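Local coordinates for metal cation efflux system protein CzcD (Cupriavidus metallidurans, PDB 6VD9) that binds and transports zinc, probably exporting metal cations from the cytoplasm to the periplasm, and is represented here by its C-terminal domain with bound nickel, at residues K10-T15 with K19-L24; Q58-K63 with V69-E74; W27-T30 with A34-T37. One frame throughout, in Å; residues are numbered along the deposited sequence.

Contact 1 (K10-T15 with K19-L24); sequences KQILAT and KSFHDL. With NI (nickel (II) ion), chain E.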
loop_
_atom_site.group_PDB
_atom_site.type_symbol
_atom_site.label_atom_id
_atom_site.label_comp_id
_atom_site.label_asym_id
_atom_site.label_seq_id
_atom_site.Cartn_x
_atom_site.Cartn_y
_atom_site.Cartn_z
ATOM N N LYS A 10 -15.650 -6.781 6.276
ATOM C CA LYS A 10 -16.553 -7.609 5.435
ATOM C C LYS A 10 -16.352 -7.194 3.988
ATOM O O LYS A 10 -16.259 -8.058 3.123
ATOM C CB LYS A 10 -18.014 -7.438 5.883
ATOM C CG LYS A 10 -19.069 -8.113 5.009
ATOM C CD LYS A 10 -20.508 -8.189 5.620
ATOM C CE LYS A 10 -21.452 -8.936 4.690
ATOM N NZ LYS A 10 -22.863 -8.993 5.152
ATOM N N GLN A 11 -16.318 -5.894 3.706
ATOM C CA GLN A 11 -16.297 -5.461 2.294
ATOM C C GLN A 11 -14.938 -5.793 1.666
ATOM O O GLN A 11 -14.925 -6.038 0.445
ATOM C CB GLN A 11 -16.670 -3.986 2.163
ATOM C CG GLN A 11 -18.121 -3.728 2.532
ATOM C CD GLN A 11 -19.060 -4.598 1.733
ATOM O OE1 GLN A 11 -18.875 -4.819 0.538
ATOM N NE2 GLN A 11 -20.074 -5.107 2.414
ATOM N N ILE A 12 -13.841 -5.721 2.437
ATOM C CA ILE A 12 -12.482 -6.082 1.946
ATOM C C ILE A 12 -12.514 -7.569 1.558
ATOM O O ILE A 12 -12.209 -7.879 0.393
ATOM C CB ILE A 12 -11.385 -5.764 2.984
ATOM C CG1 ILE A 12 -11.203 -4.250 3.113
ATOM C CG2 ILE A 12 -10.086 -6.445 2.629
ATOM C CD1 ILE A 12 -10.195 -3.833 4.132
ATOM N N LEU A 13 -12.940 -8.434 2.482
ATOM C CA LEU A 13 -12.972 -9.906 2.233
ATOM C C LEU A 13 -14.002 -10.274 1.163
ATOM O O LEU A 13 -13.844 -11.344 0.533
ATOM C CB LEU A 13 -13.253 -10.628 3.560
ATOM C CG LEU A 13 -12.104 -10.612 4.574
ATOM C CD1 LEU A 13 -12.522 -11.345 5.879
ATOM C CD2 LEU A 13 -10.802 -11.180 4.019
ATOM N N ALA A 14 -15.003 -9.433 0.930
ATOM C CA ALA A 14 -16.044 -9.670 -0.091
ATOM C C ALA A 14 -15.521 -9.296 -1.476
ATOM O O ALA A 14 -16.162 -9.670 -2.468
ATOM C CB ALA A 14 -17.286 -8.899 0.237
ATOM N N THR A 15 -14.379 -8.619 -1.569
ATOM C CA THR A 15 -13.863 -8.116 -2.866
ATOM C C THR A 15 -13.261 -9.276 -3.650
ATOM O O THR A 15 -12.410 -9.964 -3.108
ATOM C CB THR A 15 -12.854 -6.983 -2.655
ATOM O OG1 THR A 15 -13.541 -5.928 -1.984
ATOM C CG2 THR A 15 -12.268 -6.511 -3.973
ATOM N N LYS A 19 -7.944 -12.906 -0.608
ATOM C CA LYS A 19 -7.869 -14.162 0.168
ATOM C C LYS A 19 -7.972 -13.821 1.674
ATOM O O LYS A 19 -8.732 -14.483 2.413
ATOM C CB LYS A 19 -6.630 -14.941 -0.323
ATOM C CG LYS A 19 -6.335 -16.254 0.387
ATOM C CD LYS A 19 -4.896 -16.814 0.174
ATOM C CE LYS A 19 -4.675 -18.169 0.809
ATOM N NZ LYS A 19 -3.290 -18.690 0.622
ATOM N N SER A 20 -7.232 -12.809 2.160
ATOM C CA SER A 20 -7.209 -12.436 3.589
ATOM C C SER A 20 -6.610 -11.031 3.714
ATOM O O SER A 20 -6.069 -10.528 2.733
ATOM C CB SER A 20 -6.445 -13.447 4.401
ATOM O OG SER A 20 -5.063 -13.457 4.062
ATOM N N PHE A 21 -6.613 -10.460 4.888
ATOM C CA PHE A 21 -5.923 -9.173 5.116
ATOM C C PHE A 21 -5.404 -9.137 6.535
ATOM O O PHE A 21 -5.896 -9.880 7.385
ATOM C CB PHE A 21 -6.888 -8.031 4.802
ATOM C CG PHE A 21 -7.933 -7.819 5.863
ATOM C CD1 PHE A 21 -7.720 -6.912 6.854
ATOM C CD2 PHE A 21 -9.178 -8.437 5.786
ATOM C CE1 PHE A 21 -8.657 -6.758 7.866
ATOM C CE2 PHE A 21 -10.135 -8.229 6.766
ATOM C CZ PHE A 21 -9.880 -7.372 7.776
ATOM N N HIS A 22 -4.480 -8.244 6.817
ATOM C CA HIS A 22 -4.024 -8.019 8.210
ATOM C C HIS A 22 -3.559 -6.582 8.280
ATOM O O HIS A 22 -3.451 -5.929 7.198
ATOM C CB HIS A 22 -2.934 -9.027 8.583
ATOM C CG HIS A 22 -1.789 -9.049 7.638
ATOM N ND1 HIS A 22 -1.784 -9.843 6.473
ATOM C CD2 HIS A 22 -0.596 -8.426 7.675
ATOM C CE1 HIS A 22 -0.639 -9.662 5.847
ATOM N NE2 HIS A 22 0.097 -8.818 6.551
ATOM N N ASP A 23 -3.227 -6.142 9.487
ATOM C CA ASP A 23 -2.641 -4.796 9.755
ATOM C C ASP A 23 -3.541 -3.712 9.119
ATOM O O ASP A 23 -2.990 -2.772 8.489
ATOM C CB ASP A 23 -1.205 -4.680 9.222
ATOM C CG ASP A 23 -0.179 -5.672 9.774
ATOM O OD1 ASP A 23 -0.548 -6.502 10.568
ATOM O OD2 ASP A 23 0.988 -5.617 9.337
ATOM N N LEU A 24 -4.864 -3.836 9.255
ATOM C CA LEU A 24 -5.818 -2.782 8.848
ATOM C C LEU A 24 -5.725 -1.684 9.895
ATOM O O LEU A 24 -5.930 -2.000 11.106
ATOM C CB LEU A 24 -7.246 -3.334 8.746
ATOM C CG LEU A 24 -8.348 -2.331 8.467
ATOM C CD1 LEU A 24 -8.138 -1.639 7.092
ATOM C CD2 LEU A 24 -9.691 -3.039 8.448
HETATM NI NI NI E . 2.046 -7.857 5.732
HETATM O O HOH W 1 2.608 -7.123 8.049
HETATM O O HOH W 2 3.817 -7.504 5.160
HETATM O O HOH W 3 2.896 -9.928 6.019
#
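Lys19 meets helix 5-13 through its main chain, with Leu13 CD2 4.2 Å from Lys19 O. It forms a classic beta bulge with Ser20, both facing Val41 of the neighbouring strand 34-42. At Ser20, Leu13 CD2 stops 3.8 Å from Ser20 CA, while the serine CB points away from the helix.

Phe21 turns toward the helix and carries most of the strand's share. Its CG sits between the backbone N and the carbonyl carbon (chi1 75°), and the ring projects across the side chains of Ile12 and Leu13, meeting each at about a right angle. Leu13 takes the ring edge: CD2 lies near the ring plane, 3.6 Å from Phe21 CD2, and Leu13 CG lies in plane by the same edge, 3.8 Å from Phe21 CE2. Ile12 comes in obliquely with its CG2 branch, 3.8 Å from Phe21 CD2. That methyl is anti to the Ile12 backbone N, which leaves CG1 and CD1 to run on toward Leu24. Here the first helix of the alpha-beta-beta-alpha-beta, metallochaperone-like fold of cation diffusion facilitator C-terminal domains lies against 18-28, an edge strand of the sheet within the chain.

His22, next along, takes no part in the helix packing. Its NE2 binds the nickel ion at 2.3 Å; Glu74 supplies the other protein ligand of a site that also includes His39, and three waters sit on the metal. Asp23 adds a second-shell hold: its OD2 accepts a hydrogen bond of 2.6 Å from one of those waters, and its OD1 lies at the edge of the His22 ring, in plane. Leu24 points back toward the helix, its CD1 4.2 Å from Ile12 CD1, and also packs on Leu36 and Val38 of strand 34-42.

Contact 2 (Q58-K63 with V69-E74); sequences QMLADK and VTIQFE. With NI (nickel (II) ion), chain E.
Helix 53-64 and strand 68-74 come nearest at Leu60 and Val69, whose CA atoms are 8.4 Å apart, and no hydrogen bond links the two segments, so side chains alone span the gap. Leu60 does the work from the helix. Its CG stands anti to the carbonyl carbon (chi1 -71°), which sends CD1 toward the strand, where it touches two residues that point to the same side. One is Val69, whose CG2 is 4.0 Å from Leu60 CD1; CG1 is barely farther at 4.1 Å, so the leucine methyl is met by both valine branches as the side chains cross obliquely. The other is Ile71, approached tip to tip, CD1 to CD1 at 4.1 Å.

Alternation along the strand sorts these residues: Val69, Ile71 and Phe73 belong to the helix-covered side of the sheet, while Gln72 and Glu74 point to the other face, Gln72 to the second subunit and Glu74 to the metal. Ile71 also packs on Leu53 and Leu56 of the helix, and its CG2 rests 3.7 Å above the plane of the Phe73 ring, offset toward the rim.

Along the strand's outer edge, Ile71 N is hydrogen-bonded to Gln72 OE1 of the second subunit, and Gln72 OE1 of this chain in turn accepts from Ile71 N of the second subunit, a reciprocal pair across the dimer interface. At the strand's end, Glu74 extends beyond CG to put OE2 on the nickel ion at 2.0 Å. OE2 is the metal-binding oxygen and also accepts a hydrogen bond from His39 ND1. The other oxygen, OE1, lies 3.1 Å from the nickel ion and accepts a hydrogen bond from a metal-bound water, a second tie on the carboxylate that probably limits its rotation.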
loop_
_atom_site.group_PDB
_atom_site.type_symbol
_atom_site.label_atom_id
_atom_site.label_comp_id
_atom_site.label_asym_id
_atom_site.label_seq_id
_atom_site.Cartn_x
_atom_site.Cartn_y
_atom_site.Cartn_z
ATOM N N GLN A 58 -12.500 1.926 -5.160
ATOM C CA GLN A 58 -13.895 2.320 -5.521
ATOM C C GLN A 58 -14.822 2.045 -4.328
ATOM O O GLN A 58 -15.550 2.957 -3.897
ATOM C CB GLN A 58 -14.308 1.591 -6.806
ATOM C CG GLN A 58 -15.765 1.779 -7.232
ATOM C CD GLN A 58 -16.158 0.841 -8.361
ATOM O OE1 GLN A 58 -15.862 -0.364 -8.368
ATOM N NE2 GLN A 58 -16.866 1.386 -9.338
ATOM N N MET A 59 -14.689 0.872 -3.706
ATOM C CA MET A 59 -15.571 0.441 -2.598
ATOM C C MET A 59 -15.294 1.317 -1.374
ATOM O O MET A 59 -16.248 1.687 -0.651
ATOM C CB MET A 59 -15.367 -1.053 -2.305
ATOM C CG MET A 59 -16.048 -1.515 -1.046
ATOM S SD MET A 59 -15.067 -1.245 0.421
ATOM C CE MET A 59 -13.713 -2.402 0.166
ATOM N N LEU A 60 -14.030 1.654 -1.093
ATOM C CA LEU A 60 -13.688 2.386 0.153
ATOM C C LEU A 60 -14.204 3.828 0.053
ATOM O O LEU A 60 -14.678 4.367 1.065
ATOM C CB LEU A 60 -12.179 2.321 0.369
ATOM C CG LEU A 60 -11.675 0.935 0.767
ATOM C CD1 LEU A 60 -10.160 0.891 0.675
ATOM C CD2 LEU A 60 -12.168 0.575 2.167
ATOM N N ALA A 61 -14.165 4.374 -1.148
ATOM C CA ALA A 61 -14.664 5.743 -1.429
ATOM C C ALA A 61 -16.192 5.730 -1.315
ATOM O O ALA A 61 -16.718 6.521 -0.526
ATOM C CB ALA A 61 -14.187 6.211 -2.756
ATOM N N ASP A 62 -16.849 4.786 -1.984
ATOM C CA ASP A 62 -18.330 4.777 -2.147
ATOM C C ASP A 62 -19.023 4.409 -0.839
ATOM O O ASP A 62 -20.043 5.052 -0.489
ATOM C CB ASP A 62 -18.767 3.797 -3.228
ATOM C CG ASP A 62 -18.350 4.233 -4.614
ATOM O OD1 ASP A 62 -18.285 5.458 -4.835
ATOM O OD2 ASP A 62 -18.057 3.349 -5.444
ATOM N N LYS A 63 -18.527 3.380 -0.156
ATOM C CA LYS A 63 -19.226 2.791 1.001
ATOM C C LYS A 63 -18.808 3.495 2.291
ATOM O O LYS A 63 -19.632 3.501 3.217
ATOM C CB LYS A 63 -19.010 1.278 0.984
ATOM C CG LYS A 63 -19.421 0.617 -0.331
ATOM C CD LYS A 63 -19.756 -0.850 -0.217
ATOM C CE LYS A 63 -20.666 -1.327 -1.328
ATOM N NZ LYS A 63 -20.679 -2.799 -1.432
ATOM N N VAL A 69 -5.839 6.235 0.982
ATOM C CA VAL A 69 -5.648 4.759 1.089
ATOM C C VAL A 69 -4.233 4.348 0.675
ATOM O O VAL A 69 -3.695 4.861 -0.316
ATOM C CB VAL A 69 -6.727 4.073 0.238
ATOM C CG1 VAL A 69 -6.458 2.611 -0.023
ATOM C CG2 VAL A 69 -8.101 4.259 0.855
ATOM N N THR A 70 -3.676 3.367 1.384
ATOM C CA THR A 70 -2.420 2.691 0.969
ATOM C C THR A 70 -2.645 1.209 1.210
ATOM O O THR A 70 -2.847 0.808 2.375
ATOM C CB THR A 70 -1.171 3.209 1.694
ATOM O OG1 THR A 70 -1.182 4.638 1.607
ATOM C CG2 THR A 70 0.110 2.688 1.077
ATOM N N ILE A 71 -2.700 0.464 0.136
ATOM C CA ILE A 71 -3.024 -0.982 0.142
ATOM C C ILE A 71 -1.797 -1.716 -0.390
ATOM O O ILE A 71 -1.402 -1.454 -1.555
ATOM C CB ILE A 71 -4.286 -1.290 -0.665
ATOM C CG1 ILE A 71 -5.487 -0.579 -0.050
ATOM C CG2 ILE A 71 -4.463 -2.810 -0.786
ATOM C CD1 ILE A 71 -6.712 -0.497 -0.955
ATOM N N GLN A 72 -1.203 -2.582 0.426
ATOM C CA GLN A 72 -0.080 -3.442 -0.012
ATOM C C GLN A 72 -0.597 -4.856 -0.253
ATOM O O GLN A 72 -1.394 -5.317 0.525
ATOM C CB GLN A 72 1.025 -3.421 1.037
ATOM C CG GLN A 72 2.204 -4.336 0.766
ATOM C CD GLN A 72 3.270 -4.130 1.830
ATOM O OE1 GLN A 72 3.702 -3.016 2.088
ATOM N NE2 GLN A 72 3.728 -5.187 2.488
ATOM N N PHE A 73 -0.169 -5.480 -1.340
ATOM C CA PHE A 73 -0.520 -6.887 -1.644
ATOM C C PHE A 73 0.672 -7.818 -1.417
ATOM O O PHE A 73 1.807 -7.480 -1.854
ATOM C CB PHE A 73 -1.018 -6.974 -3.070
ATOM C CG PHE A 73 -2.245 -6.162 -3.352
ATOM C CD1 PHE A 73 -3.484 -6.583 -2.892
ATOM C CD2 PHE A 73 -2.184 -5.027 -4.160
ATOM C CE1 PHE A 73 -4.625 -5.891 -3.256
ATOM C CE2 PHE A 73 -3.322 -4.304 -4.463
ATOM C CZ PHE A 73 -4.545 -4.726 -3.982
ATOM N N GLU A 74 0.385 -8.985 -0.827
ATOM C CA GLU A 74 1.343 -10.104 -0.591
ATOM C C GLU A 74 0.702 -11.405 -1.099
ATOM O O GLU A 74 -0.525 -11.445 -1.260
ATOM C CB GLU A 74 1.660 -10.244 0.897
ATOM C CG GLU A 74 2.021 -8.946 1.583
ATOM C CD GLU A 74 1.885 -9.019 3.097
ATOM O OE1 GLU A 74 1.610 -10.133 3.615
ATOM O OE2 GLU A 74 2.007 -7.958 3.758
HETATM NI NI NI E . 2.046 -7.857 5.732
HETATM O O HOH W 3 2.896 -9.928 6.019
HETATM O O HOH W 1 2.608 -7.123 8.049
HETATM O O HOH W 2 3.817 -7.504 5.160
#

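Contact 3 (W27-T30 with A34-T37); sequences WALT and ASLT
Trp27 lays its indole over Ser35, its partner on the neighbouring strand. With CG placed between the backbone N and the carbonyl carbon (chi1 75°), the ring swings back across the strand pair and covers the serine with its six-membered part. Ser35 CB sits 3.7 Å from the centroid of that ring, 10° off the normal, a CH-pi contact close to the middle of the face. The hydroxyl is turned anti to the Ser35 backbone N, which brings OG over the same face, 3.2 Å from Trp27 CH2.

Thr37, two residues on, approaches from another direction. Its CG2 lies at the indole edge, in plane, 3.8 Å from Trp27 CH2, so the benzo end is met by a methyl at its rim as well as by the serine on its face. Leu29 comes to Ser35 from the turn side: CD2 reaches to 3.8 Å from Ser35 CB, leaving that carbon in contact with both the tryptophan and the leucine.

The setting is the loop end of a beta hairpin formed by strands 18-28 and 34-42. Trp27 and Ser35 are an antiparallel hydrogen-bonded pair: Trp27 N donates to Ser35 O at 3.0 Å, and Ser35 N donates to Trp27 O at 2.8 Å, the latter bond nearly straight. Ala28 and Ala34 follow as a non-hydrogen-bonded pair, their methyls on the face opposite the indole; there Ala34 packs on Ile66. On the indole side, the Trp27 ring meets Trp27 of the second subunit, planes at about 30°, and Thr37 packs on Thr37 of that subunit, so this face belongs to the dimer interface.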
loop_
_atom_site.group_PDB
_atom_site.type_symbol
_atom_site.label_atom_id
_atom_site.label_comp_id
_atom_site.label_asym_id
_atom_site.label_seq_id
_atom_site.Cartn_x
_atom_site.Cartn_y
_atom_site.Cartn_z
ATOM N N TRP A 27 -7.613 5.696 10.777
ATOM C CA TRP A 27 -7.418 6.790 11.751
ATOM C C TRP A 27 -7.797 8.107 11.086
ATOM O O TRP A 27 -7.878 8.137 9.855
ATOM C CB TRP A 27 -5.985 6.786 12.263
ATOM C CG TRP A 27 -4.922 7.310 11.351
ATOM C CD1 TRP A 27 -4.308 8.527 11.443
ATOM C CD2 TRP A 27 -4.263 6.611 10.273
ATOM N NE1 TRP A 27 -3.329 8.648 10.490
ATOM C CE2 TRP A 27 -3.279 7.488 9.756
ATOM C CE3 TRP A 27 -4.408 5.343 9.687
ATOM C CZ2 TRP A 27 -2.447 7.139 8.692
ATOM C CZ3 TRP A 27 -3.580 4.992 8.641
ATOM C CH2 TRP A 27 -2.610 5.878 8.154
ATOM N N ALA A 28 -7.997 9.156 11.891
ATOM C CA ALA A 28 -8.369 10.508 11.414
ATOM C C ALA A 28 -7.095 11.324 11.182
ATOM O O ALA A 28 -6.233 11.344 12.057
ATOM C CB ALA A 28 -9.285 11.178 12.419
ATOM N N LEU A 29 -6.971 11.940 10.012
ATOM C CA LEU A 29 -5.932 12.953 9.722
ATOM C C LEU A 29 -6.301 14.250 10.447
ATOM O O LEU A 29 -7.474 14.378 10.876
ATOM C CB LEU A 29 -5.854 13.175 8.216
ATOM C CG LEU A 29 -5.473 11.943 7.395
ATOM C CD1 LEU A 29 -5.626 12.227 5.912
ATOM C CD2 LEU A 29 -4.059 11.491 7.715
ATOM N N THR A 30 -5.338 15.174 10.546
ATOM C CA THR A 30 -5.514 16.561 11.071
ATOM C C THR A 30 -6.786 17.172 10.478
ATOM O O THR A 30 -7.506 17.871 11.215
ATOM C CB THR A 30 -4.307 17.443 10.728
ATOM O OG1 THR A 30 -3.134 16.783 11.205
ATOM C CG2 THR A 30 -4.397 18.833 11.322
ATOM N N ALA A 34 -10.708 10.411 6.966
ATOM C CA ALA A 34 -10.241 9.037 7.264
ATOM C C ALA A 34 -8.986 8.722 6.438
ATOM O O ALA A 34 -8.909 9.129 5.263
ATOM C CB ALA A 34 -11.348 8.066 6.968
ATOM N N SER A 35 -7.991 8.096 7.070
ATOM C CA SER A 35 -6.812 7.502 6.399
ATOM C C SER A 35 -6.857 5.997 6.669
ATOM O O SER A 35 -7.222 5.618 7.772
ATOM C CB SER A 35 -5.545 8.134 6.883
ATOM O OG SER A 35 -4.412 7.634 6.211
ATOM N N LEU A 36 -6.481 5.171 5.695
ATOM C CA LEU A 36 -6.560 3.696 5.858
ATOM C C LEU A 36 -5.266 3.107 5.327
ATOM O O LEU A 36 -4.848 3.507 4.236
ATOM C CB LEU A 36 -7.751 3.148 5.079
ATOM C CG LEU A 36 -7.946 1.627 5.116
ATOM C CD1 LEU A 36 -9.407 1.242 4.952
ATOM C CD2 LEU A 36 -7.130 0.946 4.036
ATOM N N THR A 37 -4.695 2.148 6.051
ATOM C CA THR A 37 -3.641 1.292 5.454
ATOM C C THR A 37 -4.088 -0.139 5.698
ATOM O O THR A 37 -4.721 -0.394 6.746
ATOM C CB THR A 37 -2.238 1.580 5.997
ATOM O OG1 THR A 37 -2.252 1.280 7.384
ATOM C CG2 THR A 37 -1.832 3.033 5.830
#

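How the contacts relate
Contact 2 is the buried one, a meeting of a few aliphatic methyls with its centre about 3 Å from the centre of the chain, while contact 1 is a surface contact built round a phenylalanine edge and contact 3 is partly buried. Contacts 1 and 3 both use strand 18-28, at opposite sides of the chain's centre; strand 34-42, in contact 3, also pairs with strand 68-74 of contact 2. Contacts 1 and 2 set helices on the sheet without hydrogen bonds across their segments, whereas contact 3 joins strands by backbone bonds, with an indole laid over a serine. Contacts 1 and 2 further share the nickel ion, each supplying a ligand; contacts 2 and 3 both reach the second subunit.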